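Cellulase (Uncultured bacterium, PDB 6XSO) probably hydrolyses beta-1,4 linkages within cellulose and related plant polysaccharides such as xylan, as a broad-specificity endoglucanase of glycoside hydrolase family 5. Local coordinates at residues 24-29 / 303-308; 79-84 / 115-120; 152-157 / 215-220. One frame throughout, in Å; residues are numbered along the deposited sequence.

Contact 1. Residues 24-29 / 303-308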
loop_
_atom_site.group_PDB
_atom_site.type_symbol
_atom_site.label_atom_id
_atom_site.label_comp_id
_atom_site.label_asym_id
_atom_site.label_seq_id
_atom_site.Cartn_x
_atom_site.Cartn_y
_atom_site.Cartn_z
ATOM N N ASN A 24 -12.843 -2.658 11.489
ATOM C CA ASN A 24 -13.274 -1.294 11.791
ATOM C C ASN A 24 -12.265 -0.262 11.301
ATOM O O ASN A 24 -12.661 0.814 10.832
ATOM C CB ASN A 24 -13.542 -1.143 13.282
ATOM C CG ASN A 24 -14.906 -1.675 13.673
ATOM O OD1 ASN A 24 -15.868 -1.564 12.909
ATOM N ND2 ASN A 24 -15.000 -2.260 14.860
ATOM N N ALA A 25 -10.963 -0.551 11.414
ATOM C CA ALA A 25 -9.968 0.395 10.915
ATOM C C ALA A 25 -10.206 0.700 9.444
ATOM O O ALA A 25 -10.221 1.864 9.024
ATOM C CB ALA A 25 -8.562 -0.165 11.091
ATOM N N VAL A 26 -10.421 -0.346 8.649
ATOM C CA VAL A 26 -10.545 -0.183 7.206
ATOM C C VAL A 26 -11.804 0.596 6.867
ATOM O O VAL A 26 -11.790 1.483 6.009
ATOM C CB VAL A 26 -10.488 -1.570 6.538
ATOM C CG1 VAL A 26 -10.866 -1.472 5.069
ATOM C CG2 VAL A 26 -9.095 -2.181 6.710
ATOM N N LYS A 27 -12.898 0.330 7.573
ATOM C CA LYS A 27 -14.086 1.158 7.393
ATOM C C LYS A 27 -13.818 2.605 7.784
ATOM O O LYS A 27 -14.253 3.540 7.096
ATOM C CB LYS A 27 -15.228 0.597 8.242
ATOM C CG LYS A 27 -16.477 1.464 8.309
ATOM C CD LYS A 27 -17.508 0.847 9.257
ATOM C CE LYS A 27 -18.705 1.773 9.489
ATOM N NZ LYS A 27 -18.321 3.034 10.194
ATOM N N ASN A 28 -13.119 2.816 8.900
ATOM C CA ASN A 28 -12.953 4.167 9.427
ATOM C C ASN A 28 -11.938 4.986 8.639
ATOM O O ASN A 28 -11.899 6.212 8.808
ATOM C CB ASN A 28 -12.557 4.137 10.902
ATOM C CG ASN A 28 -13.672 3.667 11.788
ATOM O OD1 ASN A 28 -14.840 3.805 11.449
ATOM N ND2 ASN A 28 -13.322 3.127 12.944
ATOM N N MET A 29 -11.128 4.340 7.797
ATOM C CA MET A 29 -10.191 5.071 6.955
ATOM C C MET A 29 -10.888 6.003 5.965
ATOM O O MET A 29 -10.285 6.991 5.522
ATOM C CB MET A 29 -9.346 4.098 6.148
ATOM C CG MET A 29 -8.275 3.391 6.942
ATOM S SD MET A 29 -7.534 2.010 6.050
ATOM C CE MET A 29 -6.421 1.369 7.308
ATOM N N PRO A 303 -10.697 -8.178 6.180
ATOM C CA PRO A 303 -10.965 -6.920 5.473
ATOM C C PRO A 303 -9.906 -6.640 4.418
ATOM O O PRO A 303 -8.772 -7.126 4.492
ATOM C CB PRO A 303 -10.949 -5.874 6.595
ATOM C CG PRO A 303 -9.984 -6.478 7.634
ATOM C CD PRO A 303 -10.200 -7.959 7.555
ATOM N N VAL A 304 -10.301 -5.873 3.411
ATOM C CA VAL A 304 -9.443 -5.599 2.266
ATOM C C VAL A 304 -9.235 -4.105 2.101
ATOM O O VAL A 304 -10.165 -3.295 2.256
ATOM C CB VAL A 304 -10.018 -6.226 0.983
ATOM C CG1 VAL A 304 -9.210 -5.829 -0.258
ATOM C CG2 VAL A 304 -10.079 -7.730 1.129
ATOM N N ILE A 305 -8.006 -3.751 1.747
ATOM C CA ILE A 305 -7.620 -2.398 1.376
ATOM C C ILE A 305 -7.184 -2.418 -0.080
ATOM O O ILE A 305 -6.309 -3.207 -0.460
ATOM C CB ILE A 305 -6.474 -1.871 2.267
ATOM C CG1 ILE A 305 -6.909 -1.807 3.729
ATOM C CG2 ILE A 305 -5.932 -0.535 1.709
ATOM C CD1 ILE A 305 -5.733 -1.653 4.716
ATOM N N ILE A 306 -7.783 -1.552 -0.894
ATOM C CA ILE A 306 -7.289 -1.285 -2.253
ATOM C C ILE A 306 -6.319 -0.117 -2.073
ATOM O O ILE A 306 -6.699 1.066 -2.021
ATOM C CB ILE A 306 -8.428 -1.020 -3.238
ATOM C CG1 ILE A 306 -9.341 -2.249 -3.320
ATOM C CG2 ILE A 306 -7.868 -0.644 -4.602
ATOM C CD1 ILE A 306 -10.600 -1.994 -4.172
ATOM N N GLY A 307 -5.041 -0.461 -1.877
ATOM C CA GLY A 307 -4.071 0.508 -1.402
ATOM C C GLY A 307 -3.515 1.415 -2.458
ATOM O O GLY A 307 -2.799 2.361 -2.119
ATOM N N GLU A 308 -3.781 1.115 -3.727
ATOM C CA GLU A 308 -3.534 2.045 -4.812
ATOM C C GLU A 308 -4.631 1.842 -5.833
ATOM O O GLU A 308 -4.971 0.703 -6.156
ATOM C CB GLU A 308 -2.220 1.777 -5.564
ATOM C CG GLU A 308 -0.970 1.841 -4.711
ATOM C CD GLU A 308 0.296 1.547 -5.479
ATOM O OE1 GLU A 308 0.265 1.528 -6.739
ATOM O OE2 GLU A 308 1.344 1.380 -4.807
#
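Val304 O is the one polar atom touched here: Val26 CG1 rests on it at 3.4 Å, a van der Waals touch, not a bond. An Asn28 N to Asn24 O hydrogen bond, 2.8 Å, holds the helical turn from which Val26 reaches Pro303 and the first residues of a barrel strand, Val304 and Ile305. The side chains themselves meet through carbon alone. With CG1 anti to its backbone N (chi1 170°), Val26 spreads its two methyls over different targets. CG2 meets the side chain of Ile305, 3.7 Å from its CG1, and also touches Pro303 CB at 4.1 Å.

Ile305 turns CG1 to the side of its own backbone N (chi1 -62°), which lets CD1 reach the helix. There it lies 3.9 Å from Val26 CG2 and 4.0 Å from Met29 CE. Met29, extended beyond CG, crosses Ile305 at about a right angle, touching with its terminal methyl.

Helix 22-28 lies against the beginning of strand 304-309. Val26 also packs on Ala345, and Met29 and Ile305 both touch Phe347 in the next strand, 345-349, whereas Val304 faces outward onto Leu293, Phe297 and Val298 of helix 279-298.

Contact 2. Residues 79-84 / 115-120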
loop_
_atom_site.group_PDB
_atom_site.type_symbol
_atom_site.label_atom_id
_atom_site.label_comp_id
_atom_site.label_asym_id
_atom_site.label_seq_id
_atom_site.Cartn_x
_atom_site.Cartn_y
_atom_site.Cartn_z
ATOM N N ILE A 79 -3.790 8.258 4.861
ATOM C CA ILE A 79 -2.684 8.475 3.939
ATOM C C ILE A 79 -1.818 7.216 3.947
ATOM O O ILE A 79 -1.412 6.752 5.018
ATOM C CB ILE A 79 -1.842 9.700 4.338
ATOM C CG1 ILE A 79 -2.682 10.975 4.530
ATOM C CG2 ILE A 79 -0.729 9.938 3.303
ATOM C CD1 ILE A 79 -3.317 11.544 3.267
ATOM N N ARG A 80 -1.547 6.665 2.760
ATOM C CA ARG A 80 -0.505 5.660 2.604
ATOM C C ARG A 80 0.798 6.388 2.285
ATOM O O ARG A 80 0.842 7.221 1.369
ATOM C CB ARG A 80 -0.846 4.656 1.498
ATOM C CG ARG A 80 0.242 3.573 1.237
ATOM C CD ARG A 80 -0.371 2.451 0.513
ATOM N NE ARG A 80 0.440 1.312 0.093
ATOM C CZ ARG A 80 0.928 1.119 -1.130
ATOM N NH1 ARG A 80 0.885 2.079 -2.048
ATOM N NH2 ARG A 80 1.522 -0.029 -1.416
ATOM N N VAL A 81 1.848 6.058 3.034
ATOM C CA VAL A 81 3.171 6.671 2.918
ATOM C C VAL A 81 4.103 5.547 2.473
ATOM O O VAL A 81 4.712 4.870 3.316
ATOM C CB VAL A 81 3.607 7.317 4.242
ATOM C CG1 VAL A 81 5.026 7.874 4.130
ATOM C CG2 VAL A 81 2.637 8.452 4.618
ATOM N N PRO A 82 4.224 5.292 1.174
ATOM C CA PRO A 82 5.169 4.266 0.719
ATOM C C PRO A 82 6.599 4.660 1.041
ATOM O O PRO A 82 7.000 5.814 0.889
ATOM C CB PRO A 82 4.960 4.216 -0.796
ATOM C CG PRO A 82 3.827 5.080 -1.098
ATOM C CD PRO A 82 3.537 5.961 0.061
ATOM N N VAL A 83 7.392 3.675 1.458
ATOM C CA VAL A 83 8.787 3.917 1.805
ATOM C C VAL A 83 9.643 2.839 1.159
ATOM O O VAL A 83 9.336 1.646 1.281
ATOM C CB VAL A 83 9.030 3.907 3.331
ATOM C CG1 VAL A 83 10.473 4.243 3.647
ATOM C CG2 VAL A 83 8.141 4.872 4.050
ATOM N N THR A 84 10.739 3.252 0.519
ATOM C CA THR A 84 11.743 2.348 -0.034
ATOM C C THR A 84 12.994 2.421 0.825
ATOM O O THR A 84 13.521 3.513 1.074
ATOM C CB THR A 84 12.048 2.695 -1.494
ATOM O OG1 THR A 84 10.848 2.546 -2.273
ATOM C CG2 THR A 84 13.172 1.792 -2.047
ATOM N N MET A 115 -5.734 11.418 10.889
ATOM C CA MET A 115 -5.895 10.467 9.806
ATOM C C MET A 115 -5.104 9.199 10.111
ATOM O O MET A 115 -4.115 9.219 10.848
ATOM C CB MET A 115 -5.403 11.057 8.477
ATOM C CG MET A 115 -6.322 12.179 7.920
ATOM S SD MET A 115 -5.902 12.724 6.232
ATOM C CE MET A 115 -4.410 13.591 6.610
ATOM N N TYR A 116 -5.550 8.083 9.536
ATOM C CA TYR A 116 -4.755 6.861 9.546
ATOM C C TYR A 116 -3.521 7.025 8.662
ATOM O O TYR A 116 -3.517 7.773 7.685
ATOM C CB TYR A 116 -5.577 5.683 9.011
ATOM C CG TYR A 116 -6.685 5.257 9.920
ATOM C CD1 TYR A 116 -7.900 5.916 9.920
ATOM C CD2 TYR A 116 -6.510 4.209 10.800
ATOM C CE1 TYR A 116 -8.923 5.537 10.769
ATOM C CE2 TYR A 116 -7.509 3.821 11.643
ATOM C CZ TYR A 116 -8.722 4.483 11.616
ATOM O OH TYR A 116 -9.721 4.096 12.463
ATOM N N CYS A 117 -2.462 6.291 9.003
ATOM C CA CYS A 117 -1.225 6.298 8.233
ATOM C C CYS A 117 -0.750 4.863 8.037
ATOM O O CYS A 117 -0.600 4.122 9.009
ATOM C CB CYS A 117 -0.130 7.093 8.950
ATOM S SG CYS A 117 1.342 7.332 7.924
ATOM N N ILE A 118 -0.539 4.463 6.785
ATOM C CA ILE A 118 0.072 3.173 6.461
ATOM C C ILE A 118 1.506 3.429 6.009
ATOM O O ILE A 118 1.734 4.225 5.094
ATOM C CB ILE A 118 -0.712 2.468 5.339
ATOM C CG1 ILE A 118 -2.145 2.125 5.746
ATOM C CG2 ILE A 118 0.033 1.193 4.893
ATOM C CD1 ILE A 118 -3.030 1.720 4.528
ATOM N N ILE A 119 2.473 2.720 6.611
ATOM C CA ILE A 119 3.847 2.712 6.111
ATOM C C ILE A 119 4.170 1.300 5.636
ATOM O O ILE A 119 3.683 0.317 6.205
ATOM C CB ILE A 119 4.910 3.183 7.114
ATOM C CG1 ILE A 119 4.819 2.388 8.409
ATOM C CG2 ILE A 119 4.760 4.696 7.356
ATOM C CD1 ILE A 119 5.975 2.706 9.377
ATOM N N ASN A 120 4.979 1.195 4.584
ATOM C CA ASN A 120 5.237 -0.116 3.986
ATOM C C ASN A 120 6.724 -0.284 3.643
ATOM O O ASN A 120 7.584 0.508 4.036
ATOM C CB ASN A 120 4.350 -0.372 2.748
ATOM C CG ASN A 120 4.829 0.382 1.509
ATOM O OD1 ASN A 120 5.697 1.248 1.589
ATOM N ND2 ASN A 120 4.263 0.049 0.357
#
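Ile79 and Arg80 pair with Cys117 and Ile118 as adjacent parallel strands of a TIM barrel, the two ends of a beta-alpha-beta unit whose connecting helix is 97-111. Three backbone hydrogen bonds hold the pair. Ile79 N donates to Tyr116 O, Ile118 N to Ile79 O, and the straightest runs from Val81 N to Ile118 O at 2.8 Å. Cys117 CA adds a CA-H...O contact to Ile79 O at 3.3 Å.

Apolar contacts lie on the face carrying Ile79, Val81, Cys117 and Ile119, which is packed against Val107 and Val110 of the helix. Val81 CG2 touches Cys117 SG at 3.7 Å; Met115 brings CE to Ile79 CG1 at 3.8 Å.

Polar side chains make the remaining contacts: Asn120, after strand 116-119, and Arg80, on the face of Ile118. Asn120 CG sits between its own backbone N and carbonyl carbon (chi1 76°), which brings OD1 back to accept a hydrogen bond from Val83 N at 3.0 Å. Its ND2 and Arg80 NH2 are two donors that converge on one acceptor, Glu171 OE2; they stand 3.3 Å apart, with the amide and guanidinium planes 71° apart.

Contact 3. Residues 152-157 / 215-220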
loop_
_atom_site.group_PDB
_atom_site.type_symbol
_atom_site.label_atom_id
_atom_site.label_comp_id
_atom_site.label_asym_id
_atom_site.label_seq_id
_atom_site.Cartn_x
_atom_site.Cartn_y
_atom_site.Cartn_z
ATOM N N TYR A 152 14.734 -8.513 10.146
ATOM C CA TYR A 152 15.446 -7.460 10.876
ATOM C C TYR A 152 14.939 -6.078 10.488
ATOM O O TYR A 152 14.787 -5.196 11.351
ATOM C CB TYR A 152 16.957 -7.593 10.634
ATOM C CG TYR A 152 17.862 -6.547 11.262
ATOM C CD1 TYR A 152 18.985 -6.117 10.589
ATOM C CD2 TYR A 152 17.596 -6.006 12.513
ATOM C CE1 TYR A 152 19.835 -5.185 11.135
ATOM C CE2 TYR A 152 18.445 -5.057 13.075
ATOM C CZ TYR A 152 19.552 -4.644 12.373
ATOM O OH TYR A 152 20.428 -3.712 12.935
ATOM N N LEU A 153 14.678 -5.864 9.197
ATOM C CA LEU A 153 14.098 -4.592 8.766
ATOM C C LEU A 153 12.771 -4.320 9.465
ATOM O O LEU A 153 12.547 -3.216 9.979
ATOM C CB LEU A 153 13.944 -4.579 7.251
ATOM C CG LEU A 153 13.238 -3.382 6.625
ATOM C CD1 LEU A 153 13.945 -2.107 7.000
ATOM C CD2 LEU A 153 13.176 -3.557 5.110
ATOM N N TRP A 154 11.875 -5.312 9.500
ATOM C CA TRP A 154 10.586 -5.100 10.150
ATOM C C TRP A 154 10.713 -4.962 11.657
ATOM O O TRP A 154 9.957 -4.190 12.261
ATOM C CB TRP A 154 9.557 -6.148 9.730
ATOM C CG TRP A 154 8.815 -5.647 8.552
ATOM C CD1 TRP A 154 8.826 -6.153 7.287
ATOM C CD2 TRP A 154 7.978 -4.485 8.520
ATOM N NE1 TRP A 154 8.031 -5.383 6.468
ATOM C CE2 TRP A 154 7.517 -4.346 7.205
ATOM C CE3 TRP A 154 7.606 -3.529 9.482
ATOM C CZ2 TRP A 154 6.676 -3.314 6.825
ATOM C CZ3 TRP A 154 6.753 -2.509 9.103
ATOM C CH2 TRP A 154 6.314 -2.408 7.781
ATOM N N ARG A 155 11.666 -5.657 12.293
ATOM C CA ARG A 155 11.873 -5.411 13.717
ATOM C C ARG A 155 12.255 -3.954 13.953
ATOM O O ARG A 155 11.787 -3.325 14.909
ATOM C CB ARG A 155 12.929 -6.351 14.296
ATOM C CG ARG A 155 12.440 -7.786 14.467
ATOM C CD ARG A 155 13.338 -8.642 15.380
ATOM N NE ARG A 155 14.752 -8.593 15.010
ATOM C CZ ARG A 155 15.305 -9.377 14.091
ATOM N NH1 ARG A 155 14.573 -10.280 13.460
ATOM N NH2 ARG A 155 16.600 -9.264 13.812
ATOM N N GLN A 156 13.104 -3.398 13.088
ATOM C CA GLN A 156 13.540 -2.014 13.271
ATOM C C GLN A 156 12.386 -1.041 13.083
ATOM O O GLN A 156 12.218 -0.101 13.872
ATOM C CB GLN A 156 14.640 -1.674 12.266
ATOM C CG GLN A 156 15.965 -2.366 12.485
ATOM C CD GLN A 156 16.913 -2.103 11.336
ATOM O OE1 GLN A 156 17.483 -1.017 11.231
ATOM N NE2 GLN A 156 17.077 -3.100 10.456
ATOM N N ILE A 157 11.608 -1.223 12.016
ATOM C CA ILE A 157 10.466 -0.339 11.794
ATOM C C ILE A 157 9.488 -0.472 12.952
ATOM O O ILE A 157 8.986 0.521 13.485
ATOM C CB ILE A 157 9.780 -0.644 10.448
ATOM C CG1 ILE A 157 10.736 -0.430 9.270
ATOM C CG2 ILE A 157 8.553 0.259 10.274
ATOM C CD1 ILE A 157 10.279 -1.060 7.971
ATOM N N ASN A 215 5.400 -12.109 12.293
ATOM C CA ASN A 215 6.164 -12.597 13.430
ATOM C C ASN A 215 7.167 -11.559 13.914
ATOM O O ASN A 215 7.354 -11.385 15.126
ATOM C CB ASN A 215 6.890 -13.884 13.049
ATOM C CG ASN A 215 5.942 -15.058 12.837
ATOM O OD1 ASN A 215 4.778 -15.020 13.237
ATOM N ND2 ASN A 215 6.443 -16.112 12.191
ATOM N N ALA A 216 7.828 -10.865 12.987
ATOM C CA ALA A 216 8.817 -9.871 13.390
ATOM C C ALA A 216 8.143 -8.709 14.106
ATOM O O ALA A 216 8.632 -8.229 15.134
ATOM C CB ALA A 216 9.576 -9.368 12.164
ATOM N N VAL A 217 7.002 -8.264 13.586
ATOM C CA VAL A 217 6.336 -7.117 14.181
ATOM C C VAL A 217 5.767 -7.485 15.545
ATOM O O VAL A 217 6.015 -6.806 16.546
ATOM C CB VAL A 217 5.241 -6.580 13.242
ATOM C CG1 VAL A 217 4.407 -5.530 13.984
ATOM C CG2 VAL A 217 5.823 -6.003 11.976
ATOM N N ARG A 218 4.993 -8.569 15.606
ATOM C CA ARG A 218 4.353 -8.927 16.864
ATOM C C ARG A 218 5.385 -9.291 17.922
ATOM O O ARG A 218 5.142 -9.088 19.119
ATOM C CB ARG A 218 3.368 -10.065 16.653
ATOM C CG ARG A 218 2.376 -9.799 15.528
ATOM C CD ARG A 218 1.035 -9.465 16.083
ATOM N NE ARG A 218 0.006 -9.340 15.067
ATOM C CZ ARG A 218 -0.632 -8.198 14.811
ATOM N NH1 ARG A 218 -0.314 -7.094 15.479
ATOM N NH2 ARG A 218 -1.581 -8.163 13.885
ATOM N N GLY A 219 6.544 -9.806 17.498
ATOM C CA GLY A 219 7.589 -10.190 18.435
ATOM C C GLY A 219 8.234 -9.034 19.166
ATOM O O GLY A 219 8.898 -9.253 20.188
ATOM N N THR A 220 8.064 -7.810 18.672
ATOM C CA THR A 220 8.614 -6.667 19.376
ATOM C C THR A 220 7.781 -6.274 20.592
ATOM O O THR A 220 8.219 -5.428 21.382
ATOM C CB THR A 220 8.781 -5.458 18.460
ATOM O OG1 THR A 220 7.503 -5.020 17.974
ATOM C CG2 THR A 220 9.659 -5.764 17.286
#
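Trp154, Arg155, Ala216, Val217 and Thr220 form a helix-helix contact in the outer layer of the barrel, between helix 140-161 and helix 196-219. The axes of 152-157 and 215-219 approach to 8.1 Å at a crossing angle of -34°. Ala216 permits this nearness: its methyl touches Trp154 CB and Arg155 CG, each at 4.0 Å, and Arg155 CA and Ala216 CA lie 5.4 Å apart.

Deeper in, Trp154 and Val217 lie side by side, with Val217 CG2 3.9 Å from Trp154 CE3. The indole is fixed further by its NE1, bonded to Ser172 O, and by an edge-to-face meeting with Phe213.

Thr220, following the last turn, divides its two branches. With OG1 between its own backbone N and carbonyl carbon (chi1 63°), the hydroxyl, also hydrogen-bonded to Asn224 ND2, bonds to Val217 O at 2.7 Å, an oxygen that Thr220 N also grips, while CG2 meets the other helix, 4.0 Å from Arg155 O. A glycine here would probably leave Val217 O one donor short, Asn224 ND2 without its hydroxyl partner and a gap beside Arg155.

The helices thus meet through carbon atoms, in places against carbonyl oxygens, so their spacing probably depends on side-chain size and fit.

How the contacts relate
Contacts 1 and 2 both reach the barrel sheet, their centres about 13 Å apart, and join in its interior: Glu308 OE2 forms a 2.9 Å salt bridge with Arg80 NH1. Met29 CA also packs on Tyr116 CD1 at 3.8 Å. Contact 3 belongs to the surrounding helices, about 17 Å from contact 2 between centres, yet Ile157 CG2 reaches Ile119 CD1 at 3.7 Å. Contacts 1 and 3 do not touch; about 11 Å separates their nearest atoms. Family 5 enzymes carry their catalytic glutamates at the C-terminal ends of the fourth and seventh strands, so the cluster of Arg80, Asn120 and Glu308 probably lies at or just beneath the active site.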